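Local coordinates for protein BPH (Thiobacillus denitrificans, PDB 5OVS) that probably hydrolyses peptide bonds as a proteasome-like N-terminal nucleophile hydrolase, assembling from fourteen subunits into a double ring, at residues 13-18 against 161-166; 19-24 against 173-178; 46-51 against 109-114. One frame throughout, in Å; residues are numbered along the deposited sequence.

Contact 1: residues 13-18 against 161-166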
ATOM      1  N   ALA K  13     -19.512  38.821  24.740  1.00 31.06           N
ATOM      2  CA  ALA K  13     -20.149  38.654  23.439  1.00 30.11           C
ATOM      3  C   ALA K  13     -19.716  37.380  22.754  1.00 29.30           C
ATOM      4  O   ALA K  13     -18.684  36.802  23.080  1.00 28.65           O
ATOM      5  CB  ALA K  13     -19.875  39.839  22.544  1.00 29.97           C
ATOM      6  N   ILE K  14     -20.543  36.940  21.814  1.00 29.19           N
ATOM      7  CA  ILE K  14     -20.309  35.709  21.081  1.00 29.00           C
ATOM      8  C   ILE K  14     -20.896  35.882  19.686  1.00 29.82           C
ATOM      9  O   ILE K  14     -21.976  36.469  19.530  1.00 30.32           O
ATOM     10  CB  ILE K  14     -20.888  34.482  21.831  1.00 28.84           C
ATOM     11  CG1 ILE K  14     -20.481  33.182  21.139  1.00 28.00           C
ATOM     12  CG2 ILE K  14     -22.406  34.571  21.987  1.00 29.53           C
ATOM     13  CD1 ILE K  14     -20.791  31.938  21.938  1.00 27.67           C
ATOM     14  N   ALA K  15     -20.161  35.432  18.665  1.00 30.13           N
ATOM     15  CA  ALA K  15     -20.625  35.594  17.283  1.00 29.69           C
ATOM     16  C   ALA K  15     -20.351  34.376  16.415  1.00 29.30           C
ATOM     17  O   ALA K  15     -19.625  33.469  16.805  1.00 29.11           O
ATOM     18  CB  ALA K  15     -20.013  36.838  16.664  1.00 29.35           C
ATOM     19  N   ALA K  16     -20.963  34.357  15.240  1.00 29.74           N
ATOM     20  CA  ALA K  16     -20.771  33.268  14.294  1.00 30.75           C
ATOM     21  C   ALA K  16     -21.163  33.737  12.916  1.00 31.26           C
ATOM     22  O   ALA K  16     -22.017  34.609  12.772  1.00 32.45           O
ATOM     23  CB  ALA K  16     -21.594  32.046  14.680  1.00 30.68           C
ATOM     24  N   ASP K  17     -20.529  33.162  11.904  1.00 30.94           N
ATOM     25  CA  ASP K  17     -20.982  33.368  10.541  1.00 31.44           C
ATOM     26  C   ASP K  17     -22.243  32.505  10.345  1.00 31.00           C
ATOM     27  O   ASP K  17     -22.685  31.828  11.264  1.00 31.05           O
ATOM     28  CB  ASP K  17     -19.866  33.038   9.533  1.00 31.12           C
ATOM     29  CG  ASP K  17     -19.871  31.600   9.114  1.00 31.36           C
ATOM     30  OD1 ASP K  17     -19.455  30.721   9.903  1.00 30.48           O
ATOM     31  OD2 ASP K  17     -20.306  31.353   7.976  1.00 32.52           O
ATOM     32  N   THR K  18     -22.835  32.539   9.163  1.00 30.78           N
ATOM     33  CA  THR K  18     -24.088  31.825   8.933  1.00 30.00           C
ATOM     34  C   THR K  18     -24.099  30.914   7.707  1.00 29.44           C
ATOM     35  O   THR K  18     -25.158  30.393   7.351  1.00 28.38           O
ATOM     36  CB  THR K  18     -25.206  32.846   8.774  1.00 30.58           C
ATOM     37  OG1 THR K  18     -24.767  33.870   7.883  1.00 29.66           O
ATOM     38  CG2 THR K  18     -25.545  33.455  10.119  1.00 31.32           C
ATOM     39  N   ALA K 161     -18.782  44.189  19.017  1.00 33.35           N
ATOM     40  CA  ALA K 161     -18.179  44.695  17.792  1.00 32.89           C
ATOM     41  C   ALA K 161     -16.883  43.973  17.479  1.00 31.99           C
ATOM     42  O   ALA K 161     -16.561  43.738  16.318  1.00 31.73           O
ATOM     43  CB  ALA K 161     -17.936  46.195  17.910  1.00 33.33           C
ATOM     44  N   VAL K 162     -16.139  43.614  18.518  1.00 31.67           N
ATOM     45  CA  VAL K 162     -14.894  42.875  18.327  1.00 31.08           C
ATOM     46  C   VAL K 162     -15.160  41.425  17.901  1.00 30.69           C
ATOM     47  O   VAL K 162     -14.474  40.895  17.001  1.00 30.23           O
ATOM     48  CB  VAL K 162     -14.006  42.927  19.578  1.00 30.82           C
ATOM     49  CG1 VAL K 162     -12.767  42.071  19.385  1.00 30.42           C
ATOM     50  CG2 VAL K 162     -13.617  44.372  19.871  1.00 31.20           C
ATOM     51  N   ALA K 163     -16.145  40.795  18.539  1.00 29.93           N
ATOM     52  CA  ALA K 163     -16.541  39.421  18.206  1.00 29.82           C
ATOM     53  C   ALA K 163     -17.036  39.344  16.778  1.00 29.92           C
ATOM     54  O   ALA K 163     -16.653  38.453  16.034  1.00 28.86           O
ATOM     55  CB  ALA K 163     -17.624  38.935  19.152  1.00 29.85           C
ATOM     56  N   ARG K 164     -17.878  40.304  16.398  1.00 31.16           N
ATOM     57  CA  ARG K 164     -18.410  40.364  15.039  1.00 31.89           C
ATOM     58  C   ARG K 164     -17.297  40.605  14.042  1.00 31.93           C
ATOM     59  O   ARG K 164     -17.247  39.966  12.999  1.00 32.55           O
ATOM     60  CB  ARG K 164     -19.454  41.468  14.904  1.00 32.11           C
ATOM     61  CG  ARG K 164     -20.749  41.182  15.642  1.00 32.26           C
ATOM     62  CD  ARG K 164     -21.648  42.397  15.601  1.00 32.58           C
ATOM     63  NE  ARG K 164     -22.087  42.672  14.241  1.00 32.66           N
ATOM     64  CZ  ARG K 164     -23.031  41.988  13.592  1.00 33.07           C
ATOM     65  NH1 ARG K 164     -23.665  40.969  14.166  1.00 32.46           N
ATOM     66  NH2 ARG K 164     -23.335  42.318  12.344  1.00 33.61           N
ATOM     67  N   LEU K 165     -16.411  41.536  14.353  1.00 31.84           N
ATOM     68  CA  LEU K 165     -15.328  41.844  13.436  1.00 32.31           C
ATOM     69  C   LEU K 165     -14.506  40.585  13.153  1.00 31.43           C
ATOM     70  O   LEU K 165     -14.041  40.389  12.040  1.00 31.44           O
ATOM     71  CB  LEU K 165     -14.452  42.982  13.971  1.00 32.90           C
ATOM     72  CG  LEU K 165     -13.398  43.498  12.978  1.00 34.14           C
ATOM     73  CD1 LEU K 165     -14.055  44.146  11.769  1.00 34.86           C
ATOM     74  CD2 LEU K 165     -12.445  44.481  13.636  1.00 34.76           C
ATOM     75  N   GLY K 166     -14.346  39.729  14.157  1.00 31.08           N
ATOM     76  CA  GLY K 166     -13.601  38.493  13.998  1.00 30.38           C
ATOM     77  C   GLY K 166     -14.198  37.606  12.931  1.00 30.09           C
ATOM     78  O   GLY K 166     -13.496  36.992  12.137  1.00 30.33           O
TER

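Contact 2: residues 19-24 against 173-178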
ATOM      1  N   LEU K  19     -22.929  30.712   7.086  1.00 28.43           N
ATOM      2  CA  LEU K  19     -22.812  29.916   5.865  1.00 28.34           C
ATOM      3  C   LEU K  19     -22.649  28.422   6.153  1.00 28.30           C
ATOM      4  O   LEU K  19     -21.822  28.028   6.960  1.00 28.51           O
ATOM      5  CB  LEU K  19     -21.609  30.413   5.036  1.00 28.20           C
ATOM      6  CG  LEU K  19     -21.273  29.715   3.733  1.00 28.15           C
ATOM      7  CD1 LEU K  19     -22.419  29.934   2.771  1.00 28.77           C
ATOM      8  CD2 LEU K  19     -19.966  30.217   3.121  1.00 28.79           C
ATOM      9  N   THR K  20     -23.424  27.589   5.463  1.00 29.64           N
ATOM     10  CA  THR K  20     -23.196  26.136   5.457  1.00 30.28           C
ATOM     11  C   THR K  20     -22.509  25.717   4.145  1.00 30.03           C
ATOM     12  O   THR K  20     -22.701  26.341   3.112  1.00 28.72           O
ATOM     13  CB  THR K  20     -24.515  25.368   5.569  1.00 31.54           C
ATOM     14  OG1 THR K  20     -25.253  25.823   6.709  1.00 34.40           O
ATOM     15  CG2 THR K  20     -24.271  23.871   5.686  1.00 32.41           C
ATOM     16  N   LYS K  21     -21.723  24.654   4.194  1.00 30.72           N
ATOM     17  CA  LYS K  21     -21.125  24.103   2.980  1.00 33.04           C
ATOM     18  C   LYS K  21     -21.577  22.679   2.741  1.00 34.86           C
ATOM     19  O   LYS K  21     -21.732  21.888   3.665  1.00 36.25           O
ATOM     20  CB  LYS K  21     -19.592  24.152   3.016  1.00 31.60           C
ATOM     21  CG  LYS K  21     -19.026  25.547   3.176  1.00 30.86           C
ATOM     22  CD  LYS K  21     -19.261  26.418   1.955  1.00 31.03           C
ATOM     23  CE  LYS K  21     -18.403  25.983   0.768  1.00 30.94           C
ATOM     24  NZ  LYS K  21     -16.968  25.933   1.104  1.00 30.31           N
ATOM     25  N   TRP K  22     -21.828  22.387   1.476  1.00 37.44           N
ATOM     26  CA  TRP K  22     -22.046  21.042   1.005  1.00 39.02           C
ATOM     27  C   TRP K  22     -21.025  20.915  -0.119  1.00 36.76           C
ATOM     28  O   TRP K  22     -21.222  21.408  -1.224  1.00 35.94           O
ATOM     29  CB  TRP K  22     -23.500  20.882   0.539  1.00 42.47           C
ATOM     30  CG  TRP K  22     -23.867  19.508   0.062  1.00 45.69           C
ATOM     31  CD1 TRP K  22     -23.635  18.325   0.704  1.00 46.74           C
ATOM     32  CD2 TRP K  22     -24.543  19.180  -1.160  1.00 49.57           C
ATOM     33  NE1 TRP K  22     -24.115  17.280  -0.044  1.00 49.83           N
ATOM     34  CE2 TRP K  22     -24.676  17.775  -1.194  1.00 51.12           C
ATOM     35  CE3 TRP K  22     -25.048  19.937  -2.234  1.00 49.86           C
ATOM     36  CZ2 TRP K  22     -25.301  17.106  -2.264  1.00 51.38           C
ATOM     37  CZ3 TRP K  22     -25.667  19.275  -3.291  1.00 50.22           C
ATOM     38  CH2 TRP K  22     -25.786  17.872  -3.298  1.00 50.44           C
ATOM     39  N   GLY K  23     -19.899  20.298   0.205  1.00 35.66           N
ATOM     40  CA  GLY K  23     -18.748  20.267  -0.685  1.00 34.97           C
ATOM     41  C   GLY K  23     -18.278  21.691  -0.905  1.00 34.64           C
ATOM     42  O   GLY K  23     -18.277  22.500   0.022  1.00 33.34           O
ATOM     43  N   GLY K  24     -17.910  21.995  -2.148  1.00 34.36           N
ATOM     44  CA  GLY K  24     -17.627  23.361  -2.568  1.00 34.25           C
ATOM     45  C   GLY K  24     -18.880  24.209  -2.793  1.00 33.79           C
ATOM     46  O   GLY K  24     -18.787  25.366  -3.212  1.00 33.30           O
ATOM     47  N   PHE K 173     -11.854  36.446   3.795  1.00 29.22           N
ATOM     48  CA  PHE K 173     -10.730  35.717   3.235  1.00 29.24           C
ATOM     49  C   PHE K 173     -10.854  34.205   3.128  1.00 28.48           C
ATOM     50  O   PHE K 173     -10.006  33.586   2.477  1.00 27.67           O
ATOM     51  CB  PHE K 173      -9.464  36.076   4.016  1.00 29.74           C
ATOM     52  CG  PHE K 173      -9.036  37.482   3.809  1.00 29.67           C
ATOM     53  CD1 PHE K 173      -8.453  37.861   2.613  1.00 30.26           C
ATOM     54  CD2 PHE K 173      -9.253  38.434   4.784  1.00 30.03           C
ATOM     55  CE1 PHE K 173      -8.071  39.173   2.398  1.00 30.95           C
ATOM     56  CE2 PHE K 173      -8.854  39.746   4.592  1.00 30.26           C
ATOM     57  CZ  PHE K 173      -8.259  40.116   3.397  1.00 30.95           C
ATOM     58  N   HIS K 174     -11.887  33.606   3.725  1.00 27.85           N
ATOM     59  CA  HIS K 174     -11.999  32.146   3.714  1.00 27.75           C
ATOM     60  C   HIS K 174     -13.316  31.562   3.200  1.00 27.83           C
ATOM     61  O   HIS K 174     -14.410  31.922   3.662  1.00 27.71           O
ATOM     62  CB  HIS K 174     -11.713  31.588   5.098  1.00 27.55           C
ATOM     63  CG  HIS K 174     -11.341  30.145   5.080  1.00 27.73           C
ATOM     64  ND1 HIS K 174     -12.217  29.151   5.443  1.00 27.83           N
ATOM     65  CD2 HIS K 174     -10.202  29.526   4.692  1.00 28.09           C
ATOM     66  CE1 HIS K 174     -11.627  27.978   5.303  1.00 28.22           C
ATOM     67  NE2 HIS K 174     -10.405  28.180   4.841  1.00 28.57           N
ATOM     68  N   ASP K 175     -13.200  30.586   2.301  1.00 27.95           N
ATOM     69  CA  ASP K 175     -14.363  30.115   1.544  1.00 28.01           C
ATOM     70  C   ASP K 175     -15.392  29.302   2.355  1.00 27.81           C
ATOM     71  O   ASP K 175     -16.477  28.998   1.843  1.00 27.33           O
ATOM     72  CB  ASP K 175     -13.928  29.361   0.277  1.00 28.07           C
ATOM     73  CG  ASP K 175     -13.176  28.071   0.570  1.00 28.27           C
ATOM     74  OD1 ASP K 175     -13.285  27.544   1.693  1.00 26.84           O
ATOM     75  OD2 ASP K 175     -12.467  27.575  -0.358  1.00 29.55           O
ATOM     76  N   GLU K 176     -15.061  28.952   3.594  1.00 27.42           N
ATOM     77  CA  GLU K 176     -15.988  28.225   4.451  1.00 28.27           C
ATOM     78  C   GLU K 176     -16.773  29.129   5.413  1.00 28.04           C
ATOM     79  O   GLU K 176     -17.561  28.641   6.204  1.00 28.28           O
ATOM     80  CB  GLU K 176     -15.236  27.128   5.228  1.00 29.01           C
ATOM     81  CG  GLU K 176     -14.566  26.106   4.320  1.00 29.35           C
ATOM     82  CD  GLU K 176     -13.978  24.910   5.052  1.00 29.77           C
ATOM     83  OE1 GLU K 176     -13.703  24.994   6.264  1.00 30.90           O
ATOM     84  OE2 GLU K 176     -13.784  23.860   4.408  1.00 30.84           O
ATOM     85  N   SER K 177     -16.572  30.442   5.340  1.00 28.70           N
ATOM     86  CA  SER K 177     -17.277  31.388   6.209  1.00 28.57           C
ATOM     87  C   SER K 177     -17.986  32.441   5.367  1.00 29.26           C
ATOM     88  O   SER K 177     -17.451  32.868   4.343  1.00 29.03           O
ATOM     89  CB  SER K 177     -16.275  32.067   7.151  1.00 28.49           C
ATOM     90  OG  SER K 177     -15.741  31.159   8.106  1.00 28.02           O
ATOM     91  N   GLY K 178     -19.177  32.878   5.792  1.00 30.26           N
ATOM     92  CA  GLY K 178     -19.945  33.870   5.026  1.00 30.65           C
ATOM     93  C   GLY K 178     -20.884  34.739   5.839  1.00 31.77           C
ATOM     94  O   GLY K 178     -21.402  34.312   6.871  1.00 31.25           O
TER
HETATM   95  O   HOH W   1     -19.205  26.744   6.697  1.00 32.70           O
HETATM   96  O   HOH W   2     -16.083  23.533   2.252  1.00 32.65           O

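Contact 3: residues 46-51 against 109-114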
ATOM      1  N   VAL K  46     -24.196  28.614  23.011  1.00 33.62           N
ATOM      2  CA  VAL K  46     -23.200  27.691  22.517  1.00 32.44           C
ATOM      3  C   VAL K  46     -23.080  27.853  21.001  1.00 31.61           C
ATOM      4  O   VAL K  46     -24.065  27.726  20.279  1.00 31.50           O
ATOM      5  CB  VAL K  46     -23.547  26.237  22.893  1.00 32.38           C
ATOM      6  CG1 VAL K  46     -22.426  25.285  22.487  1.00 31.95           C
ATOM      7  CG2 VAL K  46     -23.810  26.137  24.386  1.00 32.82           C
ATOM      8  N   ALA K  47     -21.867  28.155  20.550  1.00 30.58           N
ATOM      9  CA  ALA K  47     -21.563  28.360  19.143  1.00 30.85           C
ATOM     10  C   ALA K  47     -20.790  27.148  18.662  1.00 30.24           C
ATOM     11  O   ALA K  47     -19.800  26.766  19.277  1.00 29.36           O
ATOM     12  CB  ALA K  47     -20.745  29.626  18.957  1.00 30.78           C
ATOM     13  N   ILE K  48     -21.251  26.546  17.568  1.00 30.64           N
ATOM     14  CA  ILE K  48     -20.846  25.192  17.207  1.00 31.03           C
ATOM     15  C   ILE K  48     -20.193  25.148  15.830  1.00 31.02           C
ATOM     16  O   ILE K  48     -20.730  25.699  14.894  1.00 31.48           O
ATOM     17  CB  ILE K  48     -22.057  24.252  17.238  1.00 31.53           C
ATOM     18  CG1 ILE K  48     -22.738  24.323  18.619  1.00 32.66           C
ATOM     19  CG2 ILE K  48     -21.624  22.832  16.924  1.00 31.93           C
ATOM     20  CD1 ILE K  48     -24.149  23.758  18.683  1.00 33.52           C
ATOM     21  N   THR K  49     -19.021  24.517  15.727  1.00 32.02           N
ATOM     22  CA  THR K  49     -18.315  24.339  14.447  1.00 32.79           C
ATOM     23  C   THR K  49     -18.332  22.857  14.070  1.00 34.02           C
ATOM     24  O   THR K  49     -18.618  22.007  14.912  1.00 35.83           O
ATOM     25  CB  THR K  49     -16.851  24.803  14.532  1.00 33.21           C
ATOM     26  OG1 THR K  49     -16.081  23.857  15.285  1.00 33.96           O
ATOM     27  CG2 THR K  49     -16.750  26.150  15.202  1.00 33.01           C
ATOM     28  N   GLY K  50     -18.017  22.546  12.817  1.00 34.26           N
ATOM     29  CA  GLY K  50     -18.077  21.164  12.319  1.00 34.68           C
ATOM     30  C   GLY K  50     -19.309  20.974  11.463  1.00 34.84           C
ATOM     31  O   GLY K  50     -19.845  21.940  10.945  1.00 34.86           O
ATOM     32  N   SER K  51     -19.766  19.734  11.323  1.00 36.29           N
ATOM     33  CA  SER K  51     -21.002  19.435  10.577  1.00 37.40           C
ATOM     34  C   SER K  51     -22.188  20.211  11.128  1.00 36.46           C
ATOM     35  O   SER K  51     -22.360  20.302  12.335  1.00 35.72           O
ATOM     36  CB  SER K  51     -21.328  17.931  10.630  1.00 39.55           C
ATOM     37  OG  SER K  51     -22.723  17.680  10.429  1.00 40.92           O
ATOM     38  N   MET K 109     -16.297  18.361  16.914  1.00 36.50           N
ATOM     39  CA  MET K 109     -16.723  19.739  16.909  1.00 35.07           C
ATOM     40  C   MET K 109     -15.919  20.520  17.925  1.00 32.66           C
ATOM     41  O   MET K 109     -15.452  19.982  18.922  1.00 32.53           O
ATOM     42  CB  MET K 109     -18.214  19.838  17.206  1.00 36.74           C
ATOM     43  CG  MET K 109     -18.643  18.985  18.368  1.00 39.36           C
ATOM     44  SD  MET K 109     -20.253  19.432  19.009  1.00 43.49           S
ATOM     45  CE  MET K 109     -20.348  18.283  20.373  1.00 43.95           C
ATOM     46  N   ASP K 110     -15.725  21.792  17.636  1.00 30.58           N
ATOM     47  CA  ASP K 110     -15.147  22.714  18.581  1.00 29.64           C
ATOM     48  C   ASP K 110     -16.277  23.667  18.949  1.00 29.00           C
ATOM     49  O   ASP K 110     -17.078  24.030  18.091  1.00 29.97           O
ATOM     50  CB  ASP K 110     -13.993  23.461  17.932  1.00 29.48           C
ATOM     51  CG  ASP K 110     -12.882  22.530  17.462  1.00 30.02           C
ATOM     52  OD1 ASP K 110     -12.430  21.676  18.248  1.00 30.39           O
ATOM     53  OD2 ASP K 110     -12.434  22.662  16.310  1.00 30.14           O
ATOM     54  N   VAL K 111     -16.392  24.052  20.214  1.00 27.85           N
ATOM     55  CA  VAL K 111     -17.423  25.032  20.576  1.00 27.58           C
ATOM     56  C   VAL K 111     -16.918  26.143  21.471  1.00 26.41           C
ATOM     57  O   VAL K 111     -15.930  25.982  22.181  1.00 26.23           O
ATOM     58  CB  VAL K 111     -18.660  24.382  21.238  1.00 27.56           C
ATOM     59  CG1 VAL K 111     -19.148  23.221  20.400  1.00 27.57           C
ATOM     60  CG2 VAL K 111     -18.346  23.968  22.670  1.00 27.90           C
ATOM     61  N   LEU K 112     -17.597  27.281  21.389  1.00 26.01           N
ATOM     62  CA  LEU K 112     -17.407  28.364  22.338  1.00 26.24           C
ATOM     63  C   LEU K 112     -18.704  28.483  23.165  1.00 26.38           C
ATOM     64  O   LEU K 112     -19.799  28.298  22.640  1.00 26.87           O
ATOM     65  CB  LEU K 112     -17.076  29.651  21.604  1.00 26.19           C
ATOM     66  CG  LEU K 112     -15.835  29.550  20.698  1.00 26.12           C
ATOM     67  CD1 LEU K 112     -15.694  30.807  19.865  1.00 26.10           C
ATOM     68  CD2 LEU K 112     -14.583  29.324  21.524  1.00 26.33           C
ATOM     69  N   ILE K 113     -18.558  28.743  24.459  1.00 26.50           N
ATOM     70  CA  ILE K 113     -19.677  28.833  25.401  1.00 26.62           C
ATOM     71  C   ILE K 113     -19.597  30.159  26.142  1.00 27.28           C
ATOM     72  O   ILE K 113     -18.666  30.384  26.911  1.00 27.13           O
ATOM     73  CB  ILE K 113     -19.617  27.710  26.431  1.00 26.24           C
ATOM     74  CG1 ILE K 113     -19.747  26.369  25.725  1.00 25.73           C
ATOM     75  CG2 ILE K 113     -20.725  27.884  27.492  1.00 27.09           C
ATOM     76  CD1 ILE K 113     -19.327  25.204  26.577  1.00 25.70           C
ATOM     77  N   ALA K 114     -20.568  31.031  25.893  1.00 28.48           N
ATOM     78  CA  ALA K 114     -20.650  32.320  26.553  1.00 30.25           C
ATOM     79  C   ALA K 114     -21.753  32.279  27.603  1.00 32.11           C
ATOM     80  O   ALA K 114     -22.874  31.899  27.317  1.00 30.91           O
ATOM     81  CB  ALA K 114     -20.949  33.403  25.538  1.00 30.22           C
TER

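Contact 1: residues 13-18 against 161-166
Helix 159-173 lies on strand 11-16 here and runs nearly along it. The short axes are 7.2 Å apart and make an angle of 20°. Small side chains allow this close approach. Ala13 and Ala15 alternate with Ile14 on the strand, so both direct their CB atoms at the helix. Ala163 points back and fits across the two: its CB is 4.2 Å from Ala13 CB and 4.0 Å from Ala15 CB. Ala15 CB also rests against helix backbone, 3.8 Å from Ala163 O and 4.1 Å from Arg164 N. The contact is van der Waals throughout, methyl against methyl and methyl against peptide. Ala163 O is also an acceptor for Thr4 OG1 of strand 3-8.

Arg164 flanks the alanines. Its CB stands beside the contact. CG, anti to the carbonyl carbon (chi1 -70°), comes 4.5 Å from Ala15 CB. The chain stays extended to CD, then bends at chi3 (66°), so NE and the guanidinium leave the alanines. At the tip NH1 hydrogen-bonds Val181 O and Ser183 OG. The aliphatic base of the side chain thus borders the apolar patch, while the charged end is held near strand 182-187.

Two residues on from Ala15, Asp17 OD1 forms a salt bridge with Lys37 NZ and accepts a hydrogen bond from Thr2 N. This aspartate-lysine pair near the N-terminus resembles the active site of proteasome beta subunits. The helix belongs to an outer layer, and the strand to the sheet beneath, consistent with the alpha-beta-beta-alpha sandwich of N-terminal nucleophile hydrolases.

Contact 2: residues 19-24 against 173-178
The direct polar link is a hydrogen bond from Lys21 NZ to Asp175 O, 3.2 Å long. The ammonium sits above the carbonyl plane, 57° out of it, and so misses the lone pairs. The lysine chain is bent at chi2, chi3 and chi4, and the curl folds CD and CE back over the same oxygen.

Charge adds a looser attraction. Lys21 NZ is 4.1 Å from Asp175 OD1, too far for a salt bridge. The stronger partner of each lies elsewhere: Lys21 NZ pairs with Asp175 OD2 of a neighbouring subunit, and Asp175 OD2 with Lys21 NZ of the same neighbour. The reciprocal pairs imply a twofold relation, probably between the two rings.

Two waters add bridges. One donates to both Leu19 O (2.9 Å) and Glu176 O (2.6 Å), tying the two backbones together. The other accepts from Lys21 NZ at 2.8 Å and donates to Gly23 O and Glu176 OE2. The carboxylate's other oxygen, OE1, is bonded to Ser139 OG.

Leu19 supplies van der Waals contact, against backbone. Leu19 CB lies 3.5 Å from Gly178 N, close because Gly178 has no side chain on that side. With CG anti to the backbone N (chi1 179°) and chi2 at 65°, Leu19 CD2 comes within 3.7 Å of Ser177 C.

The loop 174-177 is a type I beta turn, closed by Ser177 N bonding His174 O. Its backbone and side chains reach the chain start: Glu176 bonds Thr1 through the backbone, and Ser177 OG bonds Thr2 OG1. A serine-bearing turn next to the N-terminal threonine recalls the active-site surroundings of proteasome beta subunits, so this turn probably borders the active site.

Contact 3: residues 46-51 against 109-114
Asp110 O is held by two hydrogen bonds, both from Thr49. Thr49 N lies 3.1 Å from Asp110 O, nearly along the C=O axis, at a C=O...N angle of 171°. Thr49 OG1 donates to Asp110 O from the flank, in the carbonyl plane and on a lone pair, at 3.0 Å. The hydroxyl gets there by taking the crowded position between the backbone N and the carbonyl carbon (chi1 74°). One residue thus grips the oxygen with backbone and side chain together, just where the regular strand pairing ends. The Asp110 side chain is engaged separately, OD1 accepting from Ala124 N.

Further along, Ala47 and Leu112 form an antiparallel hydrogen-bonded pair. Ala47 N reaches Leu112 O at 2.9 Å and is almost straight at the hydrogen (174°). The return bond runs from Leu112 N to Ala47 O at 3.1 Å. Val46 with Ile113 and Ile48 with Val111 are the non-hydrogen-bonded pairs on either side.

These strands, 44-48 and 111-115, are neighbours in the five-stranded antiparallel sheet of the alpha-beta-beta-alpha sandwich. Ala47 and Leu112 face the other sheet and touch Val3 of strand 3-8. On the opposite face Ile48 meets helix 54-64, and Val111 and Ile113 meet helix 74-91.

On that same face Val46 and Val111 cross obliquely, with Val46 CG1 4.1 Å from Val111 CB. Ile48 and Val111 instead lie side by side, pointing the same way, their CG1 atoms 4.2 Å apart. Ile48 CG2 turns to Met109 and meets SD at 4.2 Å. The methionine chain runs extended beyond CG and ends among Leu58, Leu84 and Leu88 of the two helices.

Contact 3 sits near the centre of the chain and contact 1 is also buried, whereas contact 2 is only partly buried and has most to do with other subunits, seven residues being within reach of one neighbour. Contact 3 joins strands by backbone hydrogen bonds, one threonine hydroxyl and branched apolar side chains. Contact 1 lays a helix on a sheet with bare methyl groups. Contact 2 relies on a lysine, waters and one leucine. Contacts 1 and 2 share the chain leaving strand 11-16, and helix 159-173 with its following loop. They meet where Asp17 OD2 and Gly178 N make a probable hydrogen bond. Contacts 1 and 3 meet between the two sheets, where Ile14 CD1 packs on Ala47 CB.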